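Local coordinates for protein sugar phosphate isomerase/epimerase (Parabacteroides distasonis, PDB 3OBE) that probably acts as an isomerase or epimerase on sugar phosphates or related carbohydrates, using a xylose isomerase-like TIM barrel, at residues A145-V148 / S149-N153; M23-Q26 / T27-G31; K264-E268 / I269-G273. All coordinates share one frame; numbering follows the deposited sequence.

Contact 1: residues A145-V148 / S149-N153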
loop_
_atom_site.group_PDB
_atom_site.type_symbol
_atom_site.label_atom_id
_atom_site.label_comp_id
_atom_site.label_asym_id
_atom_site.label_seq_id
_atom_site.Cartn_x
_atom_site.Cartn_y
_atom_site.Cartn_z
ATOM N N ALA A 145 -12.879 -16.554 3.084
ATOM C CA ALA A 145 -12.466 -15.307 3.680
ATOM C C ALA A 145 -11.973 -15.471 5.128
ATOM O O ALA A 145 -11.043 -14.816 5.527
ATOM C CB ALA A 145 -13.620 -14.294 3.616
ATOM N N LYS A 146 -12.641 -16.317 5.906
ATOM C CA LYS A 146 -12.192 -16.597 7.268
ATOM C C LYS A 146 -10.838 -17.291 7.348
ATOM O O LYS A 146 -9.991 -16.881 8.127
ATOM C CB LYS A 146 -13.252 -17.396 8.027
ATOM C CG LYS A 146 -14.533 -16.599 8.293
ATOM C CD LYS A 146 -15.556 -17.447 9.036
ATOM C CE LYS A 146 -16.553 -16.607 9.814
ATOM N NZ LYS A 146 -17.311 -17.507 10.783
ATOM N N VAL A 147 -10.587 -18.263 6.488
ATOM C CA VAL A 147 -9.310 -18.950 6.487
ATOM C C VAL A 147 -8.193 -17.981 6.058
ATOM O O VAL A 147 -7.080 -17.981 6.652
ATOM C CB VAL A 147 -9.281 -20.235 5.603
ATOM C CG1 VAL A 147 -7.842 -20.873 5.635
ATOM C CG2 VAL A 147 -10.314 -21.282 6.127
ATOM N N VAL A 148 -8.475 -17.183 5.046
ATOM C CA VAL A 148 -7.554 -16.157 4.634
ATOM C C VAL A 148 -7.275 -15.195 5.785
ATOM O O VAL A 148 -6.119 -14.849 6.039
ATOM C CB VAL A 148 -8.024 -15.405 3.328
ATOM C CG1 VAL A 148 -7.179 -14.124 3.104
ATOM C CG2 VAL A 148 -7.896 -16.326 2.136
ATOM N N SER A 149 -8.318 -14.777 6.492
ATOM C CA SER A 149 -8.120 -13.864 7.616
ATOM C C SER A 149 -7.222 -14.479 8.699
ATOM O O SER A 149 -6.414 -13.763 9.298
ATOM C CB SER A 149 -9.441 -13.417 8.229
ATOM O OG SER A 149 -10.232 -12.772 7.255
ATOM N N GLU A 150 -7.370 -15.779 8.954
ATOM C CA GLU A 150 -6.555 -16.463 9.950
ATOM C C GLU A 150 -5.085 -16.460 9.565
ATOM O O GLU A 150 -4.225 -16.271 10.411
ATOM C CB GLU A 150 -7.007 -17.896 10.143
ATOM C CG GLU A 150 -8.375 -17.972 10.767
ATOM C CD GLU A 150 -8.912 -19.355 10.914
ATOM O OE1 GLU A 150 -8.138 -20.339 10.815
ATOM O OE2 GLU A 150 -10.154 -19.432 11.193
ATOM N N ILE A 151 -4.809 -16.654 8.283
ATOM C CA ILE A 151 -3.455 -16.601 7.733
ATOM C C ILE A 151 -2.876 -15.169 7.830
ATOM O O ILE A 151 -1.726 -14.987 8.210
ATOM C CB ILE A 151 -3.454 -17.068 6.270
ATOM C CG1 ILE A 151 -3.708 -18.591 6.239
ATOM C CG2 ILE A 151 -2.128 -16.675 5.610
ATOM C CD1 ILE A 151 -4.106 -19.217 4.869
ATOM N N PHE A 152 -3.684 -14.176 7.520
ATOM C CA PHE A 152 -3.297 -12.750 7.703
ATOM C C PHE A 152 -2.965 -12.417 9.155
ATOM O O PHE A 152 -1.974 -11.774 9.405
ATOM C CB PHE A 152 -4.387 -11.822 7.182
ATOM C CG PHE A 152 -4.552 -11.799 5.668
ATOM C CD1 PHE A 152 -3.695 -12.447 4.802
ATOM C CD2 PHE A 152 -5.587 -11.067 5.144
ATOM C CE1 PHE A 152 -3.871 -12.326 3.430
ATOM C CE2 PHE A 152 -5.759 -10.921 3.805
ATOM C CZ PHE A 152 -4.909 -11.570 2.946
ATOM N N ASN A 153 -3.795 -12.874 10.109
ATOM C CA ASN A 153 -3.502 -12.745 11.534
ATOM C C ASN A 153 -2.133 -13.314 11.900
ATOM O O ASN A 153 -1.341 -12.650 12.551
ATOM C CB ASN A 153 -4.579 -13.379 12.377
ATOM C CG ASN A 153 -5.783 -12.496 12.570
ATOM O OD1 ASN A 153 -5.730 -11.289 12.434
ATOM N ND2 ASN A 153 -6.906 -13.127 12.929
HETATM O O HOH W 1 -11.603 -16.922 11.176
#
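Val148 lays its CG1 methyl over one face of the Phe152 ring, one helical turn further along helix 142-160. CG1 lies 3.7 Å from the ring centroid, 21° off the ring normal, in an off-centre CH-pi contact; the closest ring atom is Phe152 CZ, 3.4 Å from Val148 CG1. The two side chains run alongside each other. Placing Phe152 CG beside its backbone N (chi1 -70°) leans the ring back over the preceding turn, and valine suits the other position because its branch at CB offers a methyl close to the backbone. Around the pair, Phe204 meets the ring edge-to-face, and Trp166 and Tyr168 of strand 165-169 also pack against it.

Ser149 turns its hydroxyl back onto the helix. OG donates to Ala145 O at 2.8 Å, and the regular helical bond from Ser149 N reaches that same Ala145 O at 2.9 Å. The two donors approach from opposite faces of the carbonyl plane, so one oxygen is gripped twice. A small hydroxyl fits here, since the bond back to the helix satisfies it on a buried face that touches Phe204 and Asn207 of helix 200-207.

The more open side carries Glu150, whose extended chain passes over Lys146 O, with CG 3.3 Å from that oxygen. A water donates to Glu150 OE2 at 2.9 Å and, weakly, to Lys146 O. A further apolar pair, Val147 CG1 and Ile151 CD1, meets at 4.2 Å, while Ile151 also rests on Met109 and Phe112 of helix 109-126. Such four-residue spacing, with apolar and aromatic side chains inward and charge outside, is characteristic of an amphipathic helix in a beta-alpha-beta unit, here linking strands 130-133 and 165-169 of the TIM barrel.

Contact 2: residues M23-Q26 / T27-G31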
loop_
_atom_site.group_PDB
_atom_site.type_symbol
_atom_site.label_atom_id
_atom_site.label_comp_id
_atom_site.label_asym_id
_atom_site.label_seq_id
_atom_site.Cartn_x
_atom_site.Cartn_y
_atom_site.Cartn_z
HETATM N N MSE A 23 5.066 12.429 2.431
HETATM C CA MSE A 23 4.351 11.970 1.253
HETATM C C MSE A 23 5.051 10.756 0.662
HETATM O O MSE A 23 6.248 10.787 0.362
HETATM C CB MSE A 23 4.279 13.104 0.209
HETATM C CG MSE A 23 3.706 12.686 -1.070
HETATM SE SE MSE A 23 3.625 14.344 -2.172
HETATM C CE MSE A 23 5.321 14.441 -2.632
ATOM N N GLY A 24 4.302 9.667 0.495
ATOM C CA GLY A 24 4.882 8.468 -0.070
ATOM C C GLY A 24 4.528 8.176 -1.512
ATOM O O GLY A 24 3.539 8.700 -2.068
ATOM N N LEU A 25 5.337 7.301 -2.093
ATOM C CA LEU A 25 5.132 6.824 -3.466
ATOM C C LEU A 25 5.354 5.338 -3.509
ATOM O O LEU A 25 6.398 4.857 -3.031
ATOM C CB LEU A 25 6.162 7.477 -4.436
ATOM C CG LEU A 25 6.061 7.005 -5.903
ATOM C CD1 LEU A 25 4.771 7.481 -6.562
ATOM C CD2 LEU A 25 7.241 7.472 -6.741
ATOM N N GLN A 26 4.431 4.610 -4.143
ATOM C CA GLN A 26 4.676 3.216 -4.517
ATOM C C GLN A 26 5.500 3.192 -5.795
ATOM O O GLN A 26 5.078 3.665 -6.838
ATOM C CB GLN A 26 3.357 2.459 -4.661
ATOM C CG GLN A 26 3.410 1.113 -5.403
ATOM C CD GLN A 26 4.461 0.142 -4.872
ATOM O OE1 GLN A 26 5.445 -0.128 -5.549
ATOM N NE2 GLN A 26 4.267 -0.368 -3.644
ATOM N N THR A 27 6.723 2.682 -5.714
ATOM C CA THR A 27 7.652 2.833 -6.783
ATOM C C THR A 27 7.365 2.003 -8.057
ATOM O O THR A 27 7.955 2.254 -9.147
ATOM C CB THR A 27 9.084 2.480 -6.308
ATOM O OG1 THR A 27 9.120 1.125 -5.880
ATOM C CG2 THR A 27 9.570 3.482 -5.186
ATOM N N TYR A 28 6.466 1.038 -7.924
ATOM C CA TYR A 28 5.957 0.331 -9.071
ATOM C C TYR A 28 5.353 1.319 -10.098
ATOM O O TYR A 28 5.382 1.049 -11.296
ATOM C CB TYR A 28 4.925 -0.674 -8.630
ATOM C CG TYR A 28 4.484 -1.616 -9.729
ATOM C CD1 TYR A 28 5.337 -2.589 -10.222
ATOM C CD2 TYR A 28 3.203 -1.485 -10.286
ATOM C CE1 TYR A 28 4.923 -3.456 -11.228
ATOM C CE2 TYR A 28 2.789 -2.342 -11.295
ATOM C CZ TYR A 28 3.647 -3.299 -11.756
ATOM O OH TYR A 28 3.216 -4.153 -12.743
ATOM N N SER A 29 4.921 2.488 -9.623
ATOM C CA SER A 29 4.413 3.553 -10.502
ATOM C C SER A 29 5.375 3.969 -11.595
ATOM O O SER A 29 4.925 4.437 -12.626
ATOM C CB SER A 29 4.085 4.821 -9.688
ATOM O OG SER A 29 3.143 4.524 -8.672
ATOM N N LEU A 30 6.683 3.848 -11.358
ATOM C CA LEU A 30 7.668 4.431 -12.247
ATOM C C LEU A 30 8.230 3.375 -13.189
ATOM O O LEU A 30 8.865 3.709 -14.181
ATOM C CB LEU A 30 8.793 5.045 -11.429
ATOM C CG LEU A 30 8.365 6.314 -10.693
ATOM C CD1 LEU A 30 9.474 6.773 -9.731
ATOM C CD2 LEU A 30 8.112 7.425 -11.764
ATOM N N GLY A 31 7.958 2.105 -12.854
ATOM C CA GLY A 31 8.644 0.929 -13.409
ATOM C C GLY A 31 10.091 1.147 -13.739
ATOM O O GLY A 31 10.941 1.530 -12.878
#
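Gln26 folds its side chain forward so that OE1 accepts from Tyr28 N at 2.8 Å, the donor lying in the amide plane on a lone pair. A bend at chi2 (52°) brings the amide round, and glutamine suits this buried place because its NE2 is also bonded, to Glu54 OE1 and Ile55 O. The backbone oxygen of Gln26 is held twice, by Ser29 OG at 2.8 Å within the carbonyl plane and by Ser29 N at 3.0 Å from above that plane. Ser29 OG is also hydrogen-bonded to Leu278 N.

Thr27 starts the 3-10 turn, its carbonyl O accepting from Leu30 N at 3.0 Å; its beta-branched side chain sets the CG2 methyl near Leu25 O, beside the strand end, while packing on Phe56. On the apolar side, Leu25 CD2 touches Leu30 CD1 at 3.8 Å. These leucines cross at about a right angle, and both reach Val291 and Leu45, an apolar environment suited to branched aliphatic chains.

The turn after strand 24-26 belongs to the C-terminal rim of a TIM barrel, where active sites of this fold lie; a phosphate ion near Tyr28, though probably from the crystallisation liquor, is consistent with a pocket there.

Contact 3: residues K264-E268 / I269-G273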
loop_
_atom_site.group_PDB
_atom_site.type_symbol
_atom_site.label_atom_id
_atom_site.label_comp_id
_atom_site.label_asym_id
_atom_site.label_seq_id
_atom_site.Cartn_x
_atom_site.Cartn_y
_atom_site.Cartn_z
ATOM N N LYS A 264 -9.496 14.900 4.847
ATOM C CA LYS A 264 -10.157 15.306 6.083
ATOM C C LYS A 264 -10.474 14.096 6.963
ATOM O O LYS A 264 -10.155 14.109 8.151
ATOM C CB LYS A 264 -11.435 16.109 5.767
ATOM C CG LYS A 264 -12.190 16.608 6.973
ATOM C CD LYS A 264 -13.540 17.268 6.516
ATOM N N LYS A 265 -11.042 13.035 6.379
ATOM C CA LYS A 265 -11.393 11.869 7.165
ATOM C C LYS A 265 -10.128 11.128 7.624
ATOM O O LYS A 265 -10.083 10.605 8.742
ATOM C CB LYS A 265 -12.260 10.903 6.364
ATOM C CG LYS A 265 -12.808 9.741 7.211
ATOM C CD LYS A 265 -13.632 10.186 8.429
ATOM C CE LYS A 265 -14.946 10.861 8.023
ATOM N NZ LYS A 265 -15.792 11.276 9.147
ATOM N N ALA A 266 -9.110 11.101 6.761
ATOM C CA ALA A 266 -7.847 10.422 7.080
ATOM C C ALA A 266 -7.246 10.990 8.343
ATOM O O ALA A 266 -6.777 10.233 9.216
ATOM C CB ALA A 266 -6.834 10.568 5.906
ATOM N N TYR A 267 -7.221 12.316 8.437
ATOM C CA TYR A 267 -6.667 12.939 9.643
ATOM C C TYR A 267 -7.532 12.742 10.859
ATOM O O TYR A 267 -6.994 12.650 11.974
ATOM C CB TYR A 267 -6.298 14.396 9.427
ATOM C CG TYR A 267 -5.315 14.506 8.293
ATOM C CD1 TYR A 267 -4.138 13.767 8.308
ATOM C CD2 TYR A 267 -5.553 15.362 7.208
ATOM C CE1 TYR A 267 -3.219 13.886 7.267
ATOM C CE2 TYR A 267 -4.678 15.467 6.193
ATOM C CZ TYR A 267 -3.515 14.727 6.205
ATOM O OH TYR A 267 -2.608 14.835 5.161
ATOM N N GLU A 268 -8.848 12.703 10.669
ATOM C CA GLU A 268 -9.759 12.380 11.755
ATOM C C GLU A 268 -9.501 11.018 12.332
ATOM O O GLU A 268 -9.487 10.871 13.547
ATOM C CB GLU A 268 -11.232 12.477 11.335
ATOM C CG GLU A 268 -11.779 13.863 11.125
ATOM C CD GLU A 268 -13.229 13.816 10.595
ATOM O OE1 GLU A 268 -13.968 12.844 10.884
ATOM O OE2 GLU A 268 -13.621 14.750 9.867
ATOM N N ILE A 269 -9.318 10.013 11.477
ATOM C CA ILE A 269 -9.142 8.650 11.945
ATOM C C ILE A 269 -7.704 8.358 12.331
ATOM O O ILE A 269 -7.472 7.374 12.973
ATOM C CB ILE A 269 -9.696 7.587 10.975
ATOM C CG1 ILE A 269 -8.861 7.418 9.705
ATOM C CG2 ILE A 269 -11.144 7.994 10.556
ATOM C CD1 ILE A 269 -9.253 6.182 8.896
ATOM N N GLY A 270 -6.773 9.232 11.967
ATOM C CA GLY A 270 -5.390 9.093 12.395
ATOM C C GLY A 270 -4.514 8.216 11.541
ATOM O O GLY A 270 -3.698 7.468 12.068
ATOM N N ILE A 271 -4.637 8.301 10.225
ATOM C CA ILE A 271 -3.803 7.452 9.357
ATOM C C ILE A 271 -2.334 7.736 9.640
ATOM O O ILE A 271 -1.974 8.862 10.009
ATOM C CB ILE A 271 -4.092 7.641 7.828
ATOM C CG1 ILE A 271 -3.707 9.056 7.376
ATOM C CG2 ILE A 271 -5.563 7.282 7.491
ATOM C CD1 ILE A 271 -3.435 9.178 5.842
ATOM N N LEU A 272 -1.499 6.723 9.462
ATOM C CA LEU A 272 -0.071 6.848 9.657
ATOM C C LEU A 272 0.678 7.445 8.455
ATOM O O LEU A 272 1.750 8.077 8.594
ATOM C CB LEU A 272 0.521 5.493 9.992
ATOM C CG LEU A 272 -0.038 4.860 11.278
ATOM C CD1 LEU A 272 0.562 3.447 11.473
ATOM C CD2 LEU A 272 0.111 5.738 12.554
ATOM N N GLY A 273 0.093 7.283 7.295
ATOM C CA GLY A 273 0.664 7.818 6.077
ATOM C C GLY A 273 -0.028 7.284 4.858
ATOM O O GLY A 273 -1.052 6.555 4.931
#
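A Schellman motif ends helix 259-269, with Ile271 N returning to Ala266 O across the last turn. Ile271 N lies 3.1 Å from Ala266 O, and this six-to-one bond is nearly straight at the hydrogen (173°). Gly270 N approaches the same Ala266 O at 2.9 Å in a weak, bent bond. The chain turns at Gly270, whose positive phi of 86° suits a residue lacking CB, since a CB would press on the preceding carbonyl oxygen. The last regular helical bond runs from Ile269 N to Lys265 O at 2.9 Å.

The apolar half of the motif is formed by the two residues that bracket the turn. Ile271 brings CD1 to within 3.7 Å of Ala266 CB. Its CG1 sits between the backbone N and carbonyl carbon (chi1 65°), a less common choice that folds the chain over the small alanine methyl. Alanine fits because Met233 and Leu243 also pack on it.

Toward helix 229-235, Lys265 bends at chi2 and chi3, and its CD rests on Ile269 CG2 at 3.9 Å, the two chains crossing at about a right angle. With its chain so bent, Lys265 NZ forms a salt bridge with Glu268 OE1 at 3.0 Å, met on the syn side but out of the carboxylate plane. Glu234 of that helix supplies a second carboxylate to the same ammonium group. Beyond the turn, Leu272 and Gly273 bond through their backbones to strand 240-245. A glycine-turned, hydrophobically closed helix end is characteristic of an alpha-to-beta connection, here leading into strand 273-276 of the TIM barrel.

Contacts 1 and 2 are largely buried, whereas contact 3 lies at the surface. Contact 1 lies in the middle of a peripheral helix and is set apart by its CH-pi overlap; like contact 2, it has a carbonyl gripped by both OG and N of one serine. Contact 3 is a helix end, sealed by a return hydrogen bond and edged by a salt bridge suited to solvent. Contact 2 starts from a barrel strand and combines side-chain amide and hydroxyl bonds with a backbone turn bond. Strand 24-26 neighbours strand 273-276, to which contact 3 leads, their nearest atoms about 7 Å apart. Contact 1 stands about 16 Å from either, nearest atoms again.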